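Local atomic coordinates of peptidoglycan-recognition protein SA (Drosophila melanogaster, PDB entry 1SXR), a protein that recognises peptidoglycan of Gram-positive bacteria as a secreted innate immune receptor and thereby activates the Toll pathway. Residues 35-40 against 103-108; 41-46 against 74-79; 78-83 against 109-114; 97-102 against 152-157. All coordinates share one frame; numbering follows the deposited sequence.

Contact 1. Residues 35-40 against 103-108. With SO4 (sulfate ion), chain C.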
loop_
_atom_site.group_PDB
_atom_site.type_symbol
_atom_site.label_atom_id
_atom_site.label_comp_id
_atom_site.label_asym_id
_atom_site.label_seq_id
_atom_site.Cartn_x
_atom_site.Cartn_y
_atom_site.Cartn_z
ATOM N N ILE A 35 10.867 8.324 4.161
ATOM C CA ILE A 35 9.837 7.735 5.001
ATOM C C ILE A 35 10.426 6.541 5.723
ATOM O O ILE A 35 11.212 5.789 5.126
ATOM C CB ILE A 35 8.665 7.315 4.108
ATOM C CG1 ILE A 35 7.845 8.548 3.727
ATOM C CG2 ILE A 35 7.787 6.257 4.781
ATOM C CD1 ILE A 35 6.995 9.066 4.864
ATOM N N ARG A 36 10.045 6.361 6.982
ATOM C CA ARG A 36 10.697 5.396 7.862
ATOM C C ARG A 36 9.848 4.193 8.199
ATOM O O ARG A 36 10.294 3.292 8.913
ATOM C CB ARG A 36 11.162 6.090 9.147
ATOM C CG ARG A 36 12.170 7.183 8.842
ATOM C CD ARG A 36 12.844 7.784 10.047
ATOM N NE ARG A 36 13.631 8.942 9.614
ATOM C CZ ARG A 36 14.872 8.895 9.135
ATOM N NH1 ARG A 36 15.521 7.739 9.027
ATOM N NH2 ARG A 36 15.481 10.020 8.772
ATOM N N TYR A 37 8.616 4.190 7.681
ATOM C CA TYR A 37 7.663 3.114 7.910
ATOM C C TYR A 37 6.960 2.687 6.622
ATOM O O TYR A 37 6.549 3.529 5.841
ATOM C CB TYR A 37 6.599 3.593 8.896
ATOM C CG TYR A 37 7.116 3.718 10.309
ATOM C CD1 TYR A 37 7.268 2.586 11.108
ATOM C CD2 TYR A 37 7.449 4.948 10.842
ATOM C CE1 TYR A 37 7.736 2.679 12.401
ATOM C CE2 TYR A 37 7.905 5.057 12.143
ATOM C CZ TYR A 37 8.051 3.917 12.910
ATOM O OH TYR A 37 8.497 4.003 14.215
ATOM N N VAL A 38 6.820 1.377 6.433
ATOM C CA VAL A 38 6.012 0.811 5.343
ATOM C C VAL A 38 4.937 -0.050 5.994
ATOM O O VAL A 38 5.236 -0.903 6.829
ATOM C CB VAL A 38 6.878 -0.060 4.432
ATOM C CG1 VAL A 38 6.028 -0.762 3.392
ATOM C CG2 VAL A 38 7.955 0.791 3.782
ATOM N N VAL A 39 3.674 0.191 5.635
ATOM C CA VAL A 39 2.560 -0.563 6.204
ATOM C C VAL A 39 1.950 -1.452 5.119
ATOM O O VAL A 39 1.546 -0.950 4.059
ATOM C CB VAL A 39 1.442 0.347 6.731
ATOM C CG1 VAL A 39 0.438 -0.523 7.530
ATOM C CG2 VAL A 39 2.054 1.480 7.589
ATOM N N ILE A 40 1.863 -2.758 5.379
ATOM C CA ILE A 40 1.300 -3.691 4.402
ATOM C C ILE A 40 -0.172 -3.971 4.716
ATOM O O ILE A 40 -0.559 -4.213 5.869
ATOM C CB ILE A 40 2.083 -5.043 4.395
ATOM C CG1 ILE A 40 3.575 -4.838 4.107
ATOM C CG2 ILE A 40 1.471 -5.999 3.357
ATOM C CD1 ILE A 40 3.841 -4.040 2.855
ATOM N N ASN A 103 -0.111 7.476 8.332
ATOM C CA ASN A 103 -0.330 8.062 7.026
ATOM C C ASN A 103 0.706 9.134 6.698
ATOM O O ASN A 103 1.334 9.069 5.638
ATOM C CB ASN A 103 -1.731 8.650 6.934
ATOM C CG ASN A 103 -2.803 7.586 7.020
ATOM O OD1 ASN A 103 -2.719 6.564 6.346
ATOM N ND2 ASN A 103 -3.836 7.836 7.819
ATOM N N ALA A 104 0.916 10.096 7.605
ATOM C CA ALA A 104 1.946 11.107 7.384
ATOM C C ALA A 104 3.346 10.482 7.357
ATOM O O ALA A 104 4.199 10.921 6.593
ATOM C CB ALA A 104 1.883 12.183 8.470
ATOM N N ILE A 105 3.579 9.479 8.200
ATOM C CA ILE A 105 4.952 8.931 8.364
ATOM C C ILE A 105 5.208 7.564 7.703
ATOM O O ILE A 105 6.307 7.012 7.808
ATOM C CB ILE A 105 5.359 8.865 9.857
ATOM C CG1 ILE A 105 4.482 7.847 10.581
ATOM C CG2 ILE A 105 5.339 10.271 10.482
ATOM C CD1 ILE A 105 4.868 7.562 12.059
ATOM N N GLY A 106 4.217 7.020 7.004
ATOM C CA GLY A 106 4.394 5.710 6.384
ATOM C C GLY A 106 3.985 5.681 4.921
ATOM O O GLY A 106 3.237 6.549 4.454
ATOM N N THR A 107 4.475 4.674 4.204
ATOM C CA THR A 107 4.022 4.355 2.870
ATOM C C THR A 107 3.162 3.117 2.967
ATOM O O THR A 107 3.656 2.097 3.422
ATOM C CB THR A 107 5.218 4.041 1.959
ATOM O OG1 THR A 107 6.069 5.190 1.905
ATOM C CG2 THR A 107 4.741 3.833 0.553
ATOM N N GLY A 108 1.886 3.216 2.573
ATOM C CA GLY A 108 0.950 2.093 2.657
ATOM C C GLY A 108 0.901 1.351 1.332
ATOM O O GLY A 108 0.661 1.959 0.264
HETATM S S SO4 C . -1.836 10.383 10.428
HETATM O O1 SO4 C . -0.749 9.426 10.298
HETATM O O2 SO4 C . -3.092 9.712 10.214
HETATM O O3 SO4 C . -1.739 11.379 9.396
HETATM O O4 SO4 C . -1.833 10.918 11.768
HETATM O O HOH W 1 8.598 8.424 8.410
#
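Ile35 lies against Thr107 and the turn before it, where two parallel strands, 35-40 and 106-108, come together at an angle of 25°. Its CB is 4.0 Å from Thr107 OG1. CG2, set anti to the backbone N, reaches closer and sits 3.5 Å from Ile105 O, while CD1 at the tip rests 3.7 Å from the same carbonyl oxygen. An alanine here would probably leave a gap beneath the carbonyl of Ile105 and take the methyl packing from the side of Thr107. Ile105 O also lies in the plane of the Tyr37 ring, at its edge, and water 1 links it to Arg36 N. Out of that plane, Ile105 CD1 is 3.9 Å from Tyr37 CD2, the side chains running the same way. The backbone supplies the polar grip: Thr107 N donates to Tyr37 O and Val39 N to Thr107 O, both at 2.9 Å, so Thr107 bonds through both its N and its O to the residues flanking Val38. A sulfate ion accepts from the backbone N of Asn103 and Ala104 and from Asn103 ND2. The alternation about Thr107 is that of neighbouring parallel strands in the central mixed sheet of the amidase-like PGRP fold.

Contact 2. Residues 41-46 against 74-79. With EDO (1,2-ethanediol), chain D.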
loop_
_atom_site.group_PDB
_atom_site.type_symbol
_atom_site.label_atom_id
_atom_site.label_comp_id
_atom_site.label_asym_id
_atom_site.label_seq_id
_atom_site.Cartn_x
_atom_site.Cartn_y
_atom_site.Cartn_z
ATOM N N HIS A 41 -0.970 -3.921 3.651
ATOM C CA HIS A 41 -2.424 -4.115 3.707
ATOM C C HIS A 41 -2.844 -5.083 2.616
ATOM O O HIS A 41 -2.091 -5.384 1.699
ATOM C CB HIS A 41 -3.132 -2.778 3.459
ATOM C CG HIS A 41 -3.223 -1.920 4.674
ATOM N ND1 HIS A 41 -4.093 -2.198 5.706
ATOM C CD2 HIS A 41 -2.560 -0.786 5.029
ATOM C CE1 HIS A 41 -3.967 -1.275 6.646
ATOM N NE2 HIS A 41 -3.041 -0.406 6.260
ATOM N N HIS A 42 -4.075 -5.575 2.728
ATOM C CA HIS A 42 -4.763 -6.155 1.573
ATOM C C HIS A 42 -6.037 -5.390 1.325
ATOM O O HIS A 42 -6.512 -4.699 2.231
ATOM C CB HIS A 42 -4.969 -7.678 1.703
ATOM C CG HIS A 42 -6.013 -8.153 2.694
ATOM N ND1 HIS A 42 -6.624 -7.373 3.656
ATOM C CD2 HIS A 42 -6.473 -9.415 2.892
ATOM C CE1 HIS A 42 -7.427 -8.134 4.391
ATOM N NE2 HIS A 42 -7.355 -9.370 3.937
ATOM N N THR A 43 -6.581 -5.482 0.102
ATOM C CA THR A 43 -7.774 -4.693 -0.210
ATOM C C THR A 43 -9.074 -5.408 0.104
ATOM O O THR A 43 -10.126 -4.765 0.134
ATOM C CB THR A 43 -7.846 -4.293 -1.681
ATOM O OG1 THR A 43 -7.846 -5.462 -2.502
ATOM C CG2 THR A 43 -6.572 -3.506 -2.103
ATOM N N VAL A 44 -8.988 -6.733 0.250
ATOM C CA VAL A 44 -10.152 -7.643 0.432
ATOM C C VAL A 44 -10.965 -7.811 -0.838
ATOM O O VAL A 44 -11.088 -8.922 -1.358
ATOM C CB VAL A 44 -11.085 -7.223 1.578
ATOM C CG1 VAL A 44 -12.173 -8.292 1.784
ATOM C CG2 VAL A 44 -10.276 -7.031 2.848
ATOM N N THR A 45 -11.511 -6.698 -1.340
ATOM C CA THR A 45 -12.251 -6.695 -2.598
ATOM C C THR A 45 -11.318 -6.326 -3.760
ATOM O O THR A 45 -10.289 -5.671 -3.559
ATOM N N GLY A 46 -11.643 -6.785 -4.968
ATOM C CA GLY A 46 -10.994 -6.240 -6.170
ATOM C C GLY A 46 -9.985 -7.128 -6.884
ATOM O O GLY A 46 -9.299 -6.659 -7.784
ATOM N N ILE A 74 -7.401 7.433 -3.527
ATOM C CA ILE A 74 -7.303 6.048 -3.078
ATOM C C ILE A 74 -6.381 5.992 -1.843
ATOM O O ILE A 74 -5.348 6.689 -1.774
ATOM C CB ILE A 74 -6.816 5.139 -4.232
ATOM C CG1 ILE A 74 -7.165 3.674 -3.967
ATOM C CG2 ILE A 74 -5.425 5.429 -4.676
ATOM C CD1 ILE A 74 -7.358 2.915 -5.273
ATOM N N SER A 75 -6.769 5.210 -0.834
ATOM C CA SER A 75 -6.162 5.374 0.502
ATOM C C SER A 75 -4.684 4.980 0.524
ATOM O O SER A 75 -3.863 5.587 1.245
ATOM C CB SER A 75 -6.919 4.548 1.534
ATOM O OG SER A 75 -6.744 3.168 1.247
ATOM N N TYR A 76 -4.357 3.954 -0.253
ATOM C CA TYR A 76 -3.000 3.364 -0.228
ATOM C C TYR A 76 -2.041 4.156 -1.086
ATOM O O TYR A 76 -2.449 4.733 -2.099
ATOM C CB TYR A 76 -3.052 1.918 -0.760
ATOM C CG TYR A 76 -4.177 1.117 -0.163
ATOM C CD1 TYR A 76 -4.117 0.672 1.152
ATOM C CD2 TYR A 76 -5.286 0.817 -0.912
ATOM C CE1 TYR A 76 -5.182 -0.056 1.702
ATOM C CE2 TYR A 76 -6.334 0.079 -0.392
ATOM C CZ TYR A 76 -6.274 -0.342 0.909
ATOM O OH TYR A 76 -7.315 -1.083 1.452
ATOM N N ASN A 77 -0.752 4.158 -0.742
ATOM C CA ASN A 77 0.219 4.795 -1.652
ATOM C C ASN A 77 0.412 4.002 -2.937
ATOM O O ASN A 77 0.534 4.589 -4.001
ATOM C CB ASN A 77 1.543 5.042 -0.936
ATOM C CG ASN A 77 1.410 6.090 0.167
ATOM O OD1 ASN A 77 1.125 5.753 1.296
ATOM N ND2 ASN A 77 1.560 7.369 -0.185
ATOM N N PHE A 78 0.440 2.671 -2.818
ATOM C CA PHE A 78 0.572 1.741 -3.975
ATOM C C PHE A 78 -0.287 0.525 -3.779
ATOM O O PHE A 78 -0.591 0.128 -2.642
ATOM C CB PHE A 78 2.025 1.273 -4.109
ATOM C CG PHE A 78 2.968 2.409 -4.396
ATOM C CD1 PHE A 78 3.021 2.948 -5.679
ATOM C CD2 PHE A 78 3.748 2.952 -3.391
ATOM C CE1 PHE A 78 3.865 4.042 -5.960
ATOM C CE2 PHE A 78 4.582 4.042 -3.658
ATOM C CZ PHE A 78 4.641 4.583 -4.934
ATOM N N LEU A 79 -0.633 -0.108 -4.903
ATOM C CA LEU A 79 -1.392 -1.365 -4.881
ATOM C C LEU A 79 -0.711 -2.354 -5.819
ATOM O O LEU A 79 -0.124 -1.944 -6.806
ATOM C CB LEU A 79 -2.855 -1.168 -5.325
ATOM C CG LEU A 79 -3.710 -0.165 -4.538
ATOM C CD1 LEU A 79 -3.647 1.248 -5.175
ATOM C CD2 LEU A 79 -5.131 -0.644 -4.391
HETATM C C1 EDO D . -10.413 2.011 3.028
HETATM O O1 EDO D . -10.537 2.294 4.433
HETATM C C2 EDO D . -9.102 1.279 2.762
HETATM O O2 EDO D . -8.012 1.968 3.383
HETATM O O HOH W 2 -6.925 -2.275 3.976
HETATM O O HOH W 3 -9.845 -1.966 0.194
#
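His41 and Tyr76 approach from backbones that do not pair: their CA atoms are 8.5 Å apart, and side chains and water bridge the interval. The Tyr76 ring fills it. Its CG is anti to the carbonyl carbon (chi1 -47°), which sends the ring across toward 41-46. Tyr76 CE1 lies 3.8 Å from His41 CB, and the two rings are inclined at 50° in an oblique pairing. On the other side of the ring's long axis, Tyr76 CE2 meets Thr43 CG2 at 4.0 Å; that methyl also touches Leu79 CD2, 3.9 Å away, with the two side chains crossing at about a right angle. The phenol oxygen is held through solvent. Water 2 lies 2.8 Å from Tyr76 OH and donates to His42 O, while water 3 joins the hydroxyl to Thr43 O; both waters lie in the ring plane. Over one face stands Ser75 OG, 3.3 Å above the ring centre, and it is hydrogen-bonded to an ethanediol molecule. An alanine in place of Tyr76 would probably open a gap between His41 and Thr43 and leave both bridging waters without their shared phenol partner. The imidazole of His41 is fixed at both nitrogens, by Ser158 and Thr99, and Thr43 OG1 by Thr45 O and Gly113 N. Residues 71-76 are inferred to bind peptidoglycan. Below the ring runs strand 106-111, with Ala110 between the two segments touching His41, Thr43 and Tyr76, while Leu79 leans on Leu58 and Met61 of helix 50-67.

Contact 3. Residues 78-83 against 109-114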
loop_
_atom_site.group_PDB
_atom_site.type_symbol
_atom_site.label_atom_id
_atom_site.label_comp_id
_atom_site.label_asym_id
_atom_site.label_seq_id
_atom_site.Cartn_x
_atom_site.Cartn_y
_atom_site.Cartn_z
ATOM N N PHE A 78 0.440 2.671 -2.818
ATOM C CA PHE A 78 0.572 1.741 -3.975
ATOM C C PHE A 78 -0.287 0.525 -3.779
ATOM O O PHE A 78 -0.591 0.128 -2.642
ATOM C CB PHE A 78 2.025 1.273 -4.109
ATOM C CG PHE A 78 2.968 2.409 -4.396
ATOM C CD1 PHE A 78 3.021 2.948 -5.679
ATOM C CD2 PHE A 78 3.748 2.952 -3.391
ATOM C CE1 PHE A 78 3.865 4.042 -5.960
ATOM C CE2 PHE A 78 4.582 4.042 -3.658
ATOM C CZ PHE A 78 4.641 4.583 -4.934
ATOM N N LEU A 79 -0.633 -0.108 -4.903
ATOM C CA LEU A 79 -1.392 -1.365 -4.881
ATOM C C LEU A 79 -0.711 -2.354 -5.819
ATOM O O LEU A 79 -0.124 -1.944 -6.806
ATOM C CB LEU A 79 -2.855 -1.168 -5.325
ATOM C CG LEU A 79 -3.710 -0.165 -4.538
ATOM C CD1 LEU A 79 -3.647 1.248 -5.175
ATOM C CD2 LEU A 79 -5.131 -0.644 -4.391
ATOM N N ILE A 80 -0.749 -3.637 -5.495
ATOM C CA ILE A 80 -0.010 -4.610 -6.297
ATOM C C ILE A 80 -0.981 -5.713 -6.711
ATOM O O ILE A 80 -1.630 -6.325 -5.851
ATOM C CB ILE A 80 1.138 -5.183 -5.478
ATOM C CG1 ILE A 80 2.124 -4.075 -5.086
ATOM C CG2 ILE A 80 1.890 -6.232 -6.287
ATOM C CD1 ILE A 80 3.164 -4.503 -4.102
ATOM N N GLY A 81 -1.096 -5.943 -8.020
ATOM C CA GLY A 81 -1.998 -6.964 -8.545
ATOM C C GLY A 81 -1.343 -8.331 -8.718
ATOM O O GLY A 81 -0.153 -8.483 -8.450
ATOM N N ASN A 82 -2.151 -9.299 -9.172
ATOM C CA ASN A 82 -1.773 -10.710 -9.259
ATOM C C ASN A 82 -0.627 -10.926 -10.242
ATOM O O ASN A 82 0.169 -11.871 -10.075
ATOM C CB ASN A 82 -2.934 -11.556 -9.789
ATOM C CG ASN A 82 -4.010 -11.821 -8.782
ATOM O OD1 ASN A 82 -3.881 -11.504 -7.613
ATOM N ND2 ASN A 82 -5.114 -12.405 -9.254
ATOM N N ASP A 83 -0.575 -10.093 -11.290
ATOM C CA ASP A 83 0.487 -10.214 -12.312
ATOM C C ASP A 83 1.757 -9.508 -11.860
ATOM O O ASP A 83 2.749 -9.479 -12.584
ATOM C CB ASP A 83 0.061 -9.603 -13.656
ATOM C CG ASP A 83 -0.896 -10.485 -14.450
ATOM O OD1 ASP A 83 -1.248 -11.588 -13.957
ATOM O OD2 ASP A 83 -1.334 -10.155 -15.582
ATOM N N ILE A 109 1.140 0.037 1.381
ATOM C CA ILE A 109 1.141 -0.783 0.164
ATOM C C ILE A 109 0.105 -1.868 0.337
ATOM O O ILE A 109 0.179 -2.638 1.303
ATOM C CB ILE A 109 2.521 -1.414 -0.037
ATOM C CG1 ILE A 109 3.592 -0.329 -0.191
ATOM C CG2 ILE A 109 2.534 -2.415 -1.214
ATOM C CD1 ILE A 109 5.014 -0.901 -0.216
ATOM N N ALA A 110 -0.858 -1.927 -0.587
ATOM C CA ALA A 110 -1.895 -2.945 -0.506
ATOM C C ALA A 110 -1.709 -3.968 -1.596
ATOM O O ALA A 110 -1.616 -3.615 -2.774
ATOM C CB ALA A 110 -3.287 -2.318 -0.608
ATOM N N PHE A 111 -1.724 -5.238 -1.191
ATOM C CA PHE A 111 -1.913 -6.306 -2.152
ATOM C C PHE A 111 -3.390 -6.399 -2.526
ATOM O O PHE A 111 -4.254 -6.488 -1.632
ATOM C CB PHE A 111 -1.452 -7.602 -1.524
ATOM C CG PHE A 111 0.045 -7.668 -1.387
ATOM C CD1 PHE A 111 0.849 -8.117 -2.442
ATOM C CD2 PHE A 111 0.657 -7.258 -0.206
ATOM C CE1 PHE A 111 2.236 -8.169 -2.296
ATOM C CE2 PHE A 111 2.056 -7.313 -0.062
ATOM C CZ PHE A 111 2.839 -7.783 -1.113
ATOM N N ILE A 112 -3.684 -6.353 -3.833
ATOM C CA ILE A 112 -5.072 -6.448 -4.283
ATOM C C ILE A 112 -5.582 -7.890 -4.099
ATOM O O ILE A 112 -5.039 -8.829 -4.697
ATOM C CB ILE A 112 -5.207 -6.016 -5.753
ATOM C CG1 ILE A 112 -4.724 -4.567 -5.911
ATOM C CG2 ILE A 112 -6.653 -6.215 -6.224
ATOM C CD1 ILE A 112 -4.684 -4.086 -7.376
ATOM N N GLY A 113 -6.618 -8.061 -3.281
ATOM C CA GLY A 113 -7.187 -9.389 -3.030
ATOM C C GLY A 113 -7.363 -9.632 -1.532
ATOM O O GLY A 113 -7.192 -8.714 -0.713
ATOM N N ASN A 114 -7.737 -10.866 -1.172
ATOM C CA ASN A 114 -8.095 -11.200 0.192
ATOM C C ASN A 114 -7.165 -12.302 0.613
ATOM O O ASN A 114 -7.268 -13.433 0.126
ATOM C CB ASN A 114 -9.532 -11.697 0.250
ATOM C CG ASN A 114 -9.982 -12.034 1.652
ATOM O OD1 ASN A 114 -9.153 -12.180 2.570
ATOM N ND2 ASN A 114 -11.300 -12.121 1.847
HETATM O O HOH W 4 -2.079 -9.059 -5.110
#
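Ile80 packs on Ile109 and Phe111 where strands 78-80 and 109-111 run parallel as neighbours in the central mixed sheet of the PGRP fold. Their axes approach to 4.7 Å and diverge by 22°, and three bridges set the register: Phe78 with Ile109, Leu79 with Ala110, Ile80 with Phe111. The hydrogen bonds are all between main chains. Ala110 N donates to Phe78 O at 2.9 Å in a nearly straight bond. The return bond, from Ile80 N to Ala110 O, is more bent, at 144°. Ile112 N then closes the series on Ile80 O, again close to linear. Between them run CA-H...O contacts, the shorter from Leu79 CA to Ala110 O at 3.1 Å.

The apolar contacts fall on two faces. On the face of Phe78, Ile80, Ile109 and Phe111, the tip of Ile80 does the touching: CD1 lies 3.6 Å from Ile109 CG2 and 4.2 Å from Phe111 CE1. CG1 of Ile80 is anti to the carbonyl carbon (chi1 -62°) and the chain is extended beyond it, which carries CD1 out to both partners. Helix 122-137 covers this side, Ala128 touching both Ile80 and Phe111. On the opposite face, with Leu79 and Ala110, Ile112 CG1 comes to 3.9 Å from Leu79 CB.

Beyond the last bridge, water 4 donates to Ile80 O, which thus serves two donors, and to Ile112 O, 3.0 Å from the water oxygen.

Contact 4. Residues 97-102 against 152-157. With SO4 (sulfate ion), chain C.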
loop_
_atom_site.group_PDB
_atom_site.type_symbol
_atom_site.label_atom_id
_atom_site.label_comp_id
_atom_site.label_asym_id
_atom_site.label_seq_id
_atom_site.Cartn_x
_atom_site.Cartn_y
_atom_site.Cartn_z
ATOM N N ALA A 97 -4.431 7.516 3.343
ATOM C CA ALA A 97 -5.479 7.380 4.372
ATOM C C ALA A 97 -5.667 5.896 4.747
ATOM O O ALA A 97 -6.771 5.480 5.138
ATOM C CB ALA A 97 -6.778 7.962 3.854
ATOM N N HIS A 98 -4.592 5.116 4.646
ATOM C CA HIS A 98 -4.659 3.664 4.867
ATOM C C HIS A 98 -4.504 3.218 6.316
ATOM O O HIS A 98 -5.018 2.149 6.664
ATOM C CB HIS A 98 -3.577 2.972 4.035
ATOM C CG HIS A 98 -2.246 3.620 4.204
ATOM N ND1 HIS A 98 -1.393 3.318 5.250
ATOM C CD2 HIS A 98 -1.680 4.657 3.535
ATOM C CE1 HIS A 98 -0.343 4.125 5.194
ATOM N NE2 HIS A 98 -0.485 4.930 4.151
ATOM N N THR A 99 -3.795 3.982 7.153
ATOM C CA THR A 99 -3.470 3.522 8.497
ATOM C C THR A 99 -3.365 4.693 9.442
ATOM O O THR A 99 -2.342 5.381 9.418
ATOM C CB THR A 99 -2.096 2.855 8.496
ATOM O OG1 THR A 99 -2.037 1.885 7.445
ATOM C CG2 THR A 99 -1.874 2.043 9.787
ATOM N N TYR A 100 -4.373 4.896 10.293
ATOM C CA TYR A 100 -4.293 5.973 11.264
ATOM C C TYR A 100 -2.983 5.931 12.053
ATOM O O TYR A 100 -2.572 4.874 12.574
ATOM C CB TYR A 100 -5.478 5.917 12.250
ATOM C CG TYR A 100 -5.193 6.758 13.488
ATOM C CD1 TYR A 100 -5.287 8.119 13.425
ATOM C CD2 TYR A 100 -4.789 6.176 14.696
ATOM C CE1 TYR A 100 -4.994 8.916 14.510
ATOM C CE2 TYR A 100 -4.490 6.972 15.819
ATOM C CZ TYR A 100 -4.600 8.350 15.707
ATOM O OH TYR A 100 -4.316 9.178 16.797
ATOM N N GLY A 101 -2.307 7.084 12.112
ATOM C CA GLY A 101 -1.050 7.180 12.859
ATOM C C GLY A 101 0.171 6.915 12.000
ATOM O O GLY A 101 1.321 7.218 12.398
ATOM N N TYR A 102 -0.077 6.334 10.826
ATOM C CA TYR A 102 0.999 5.973 9.899
ATOM C C TYR A 102 0.786 6.503 8.495
ATOM O O TYR A 102 1.420 6.035 7.547
ATOM C CB TYR A 102 1.253 4.445 9.894
ATOM C CG TYR A 102 1.988 3.993 11.156
ATOM C CD1 TYR A 102 3.363 3.916 11.182
ATOM C CD2 TYR A 102 1.290 3.707 12.309
ATOM C CE1 TYR A 102 4.026 3.548 12.349
ATOM C CE2 TYR A 102 1.932 3.321 13.483
ATOM C CZ TYR A 102 3.313 3.246 13.469
ATOM O OH TYR A 102 4.001 2.871 14.591
ATOM N N GLN A 152 -1.014 -4.604 13.120
ATOM C CA GLN A 152 -0.151 -4.382 14.296
ATOM C C GLN A 152 -0.420 -3.055 14.973
ATOM O O GLN A 152 -0.059 -2.874 16.140
ATOM C CB GLN A 152 1.327 -4.462 13.909
ATOM C CG GLN A 152 1.754 -5.812 13.414
ATOM C CD GLN A 152 3.225 -5.830 13.061
ATOM O OE1 GLN A 152 3.596 -5.821 11.887
ATOM N NE2 GLN A 152 4.090 -5.836 14.096
ATOM N N VAL A 153 -1.033 -2.111 14.256
ATOM C CA VAL A 153 -1.178 -0.740 14.766
ATOM C C VAL A 153 -2.600 -0.163 14.772
ATOM O O VAL A 153 -2.851 0.822 15.458
ATOM C CB VAL A 153 -0.204 0.222 14.059
ATOM C CG1 VAL A 153 1.243 -0.220 14.360
ATOM C CG2 VAL A 153 -0.441 0.198 12.534
ATOM N N ILE A 154 -3.512 -0.742 13.992
ATOM C CA ILE A 154 -4.919 -0.320 14.069
ATOM C C ILE A 154 -5.796 -1.557 14.160
ATOM O O ILE A 154 -5.316 -2.684 14.031
ATOM C CB ILE A 154 -5.355 0.584 12.860
ATOM C CG1 ILE A 154 -5.201 -0.172 11.539
ATOM C CG2 ILE A 154 -4.562 1.916 12.834
ATOM C CD1 ILE A 154 -5.745 0.606 10.361
ATOM N N SER A 155 -7.076 -1.350 14.441
ATOM C CA SER A 155 -7.999 -2.460 14.584
ATOM C C SER A 155 -8.463 -2.944 13.221
ATOM O O SER A 155 -9.423 -2.423 12.660
ATOM C CB SER A 155 -9.212 -2.063 15.437
ATOM O OG SER A 155 -8.815 -1.778 16.767
ATOM N N THR A 156 -7.747 -3.923 12.684
ATOM C CA THR A 156 -8.025 -4.463 11.356
ATOM C C THR A 156 -7.446 -5.864 11.260
ATOM O O THR A 156 -6.516 -6.209 12.004
ATOM C CB THR A 156 -7.400 -3.539 10.262
ATOM O OG1 THR A 156 -7.728 -4.035 8.942
ATOM C CG2 THR A 156 -5.875 -3.587 10.302
ATOM N N GLN A 157 -7.979 -6.677 10.346
ATOM C CA GLN A 157 -7.395 -7.966 10.040
ATOM C C GLN A 157 -6.375 -7.846 8.920
ATOM O O GLN A 157 -5.588 -8.746 8.685
ATOM C CB GLN A 157 -8.461 -8.974 9.604
ATOM C CG GLN A 157 -9.564 -9.240 10.620
ATOM C CD GLN A 157 -10.230 -10.601 10.412
ATOM O OE1 GLN A 157 -9.810 -11.390 9.554
ATOM N NE2 GLN A 157 -11.249 -10.882 11.204
HETATM S S SO4 C . -1.836 10.383 10.428
HETATM O O1 SO4 C . -0.749 9.426 10.298
HETATM O O2 SO4 C . -3.092 9.712 10.214
HETATM O O3 SO4 C . -1.739 11.379 9.396
HETATM O O4 SO4 C . -1.833 10.918 11.768
HETATM O O HOH W 5 -1.640 3.773 14.864
#
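Thr99 and Tyr102 meet Val153 in an apolar contact between two loops, one leading into strand 106-111 and the other running from strand 145-149 toward helix 161-167. No direct hydrogen bond joins the segments. Val153 CG2 meets Thr99 CG2 at 3.6 Å and also brushes Tyr102 CD2, while CG1 is 3.7 Å from Tyr102 CE2, the valine crossing the tyrosine side chain at about a right angle. Thr99 CG2 is anti to the backbone N, with OG1 beside that N (chi1 -50°); the methyl thus meets Val153 while the hydroxyl bonds His98 ND1 at 2.7 Å and His41 NE2. Ile154 follows with its CG2 over the main chain, 3.6 Å from Tyr100 O, and its CD1 4.1 Å from His98 O. The carbonyl of Tyr100 is also reached by water 5, which donates to it at 2.7 Å and to Val153 O at 3.2 Å, forming a water bridge between the loops.

A type II beta turn from Thr99 to Tyr102, closed by Tyr102 N donating to Thr99 O at 2.8 Å, gives the first loop its shape. Thr156, in the second loop, is inferred to interact with peptidoglycan. Underneath, Thr99 and Tyr102 rest on Val39 of strand 35-42, and Tyr102 and Val153 both touch Ile148 of strand 145-149, so the loop pair lies across two adjacent strands of the sheet.

In the fold
Contacts 1 and 3 share strand 106-111, which pairs with 35-42 on one flank and 78-80 on the other, and Val39 O bonding Ile109 N carries one into the other. Contact 3 is almost wholly buried, whereas contact 1 runs out to an exposed end at 104-105. Contact 2 spans the same strand without pairing, relying on an aromatic ring and bridging waters. Contact 4, also largely buried, joins loops through methyl packing and one water. Contacts 2 and 4 touch, Ser75 O bonding Ala97 N; segment 152-157 carries Thr156, and 74-79 overlaps a region, both inferred to engage peptidoglycan. Backbone bonding dominates where strands are neighbours, side chains and solvent where they are not.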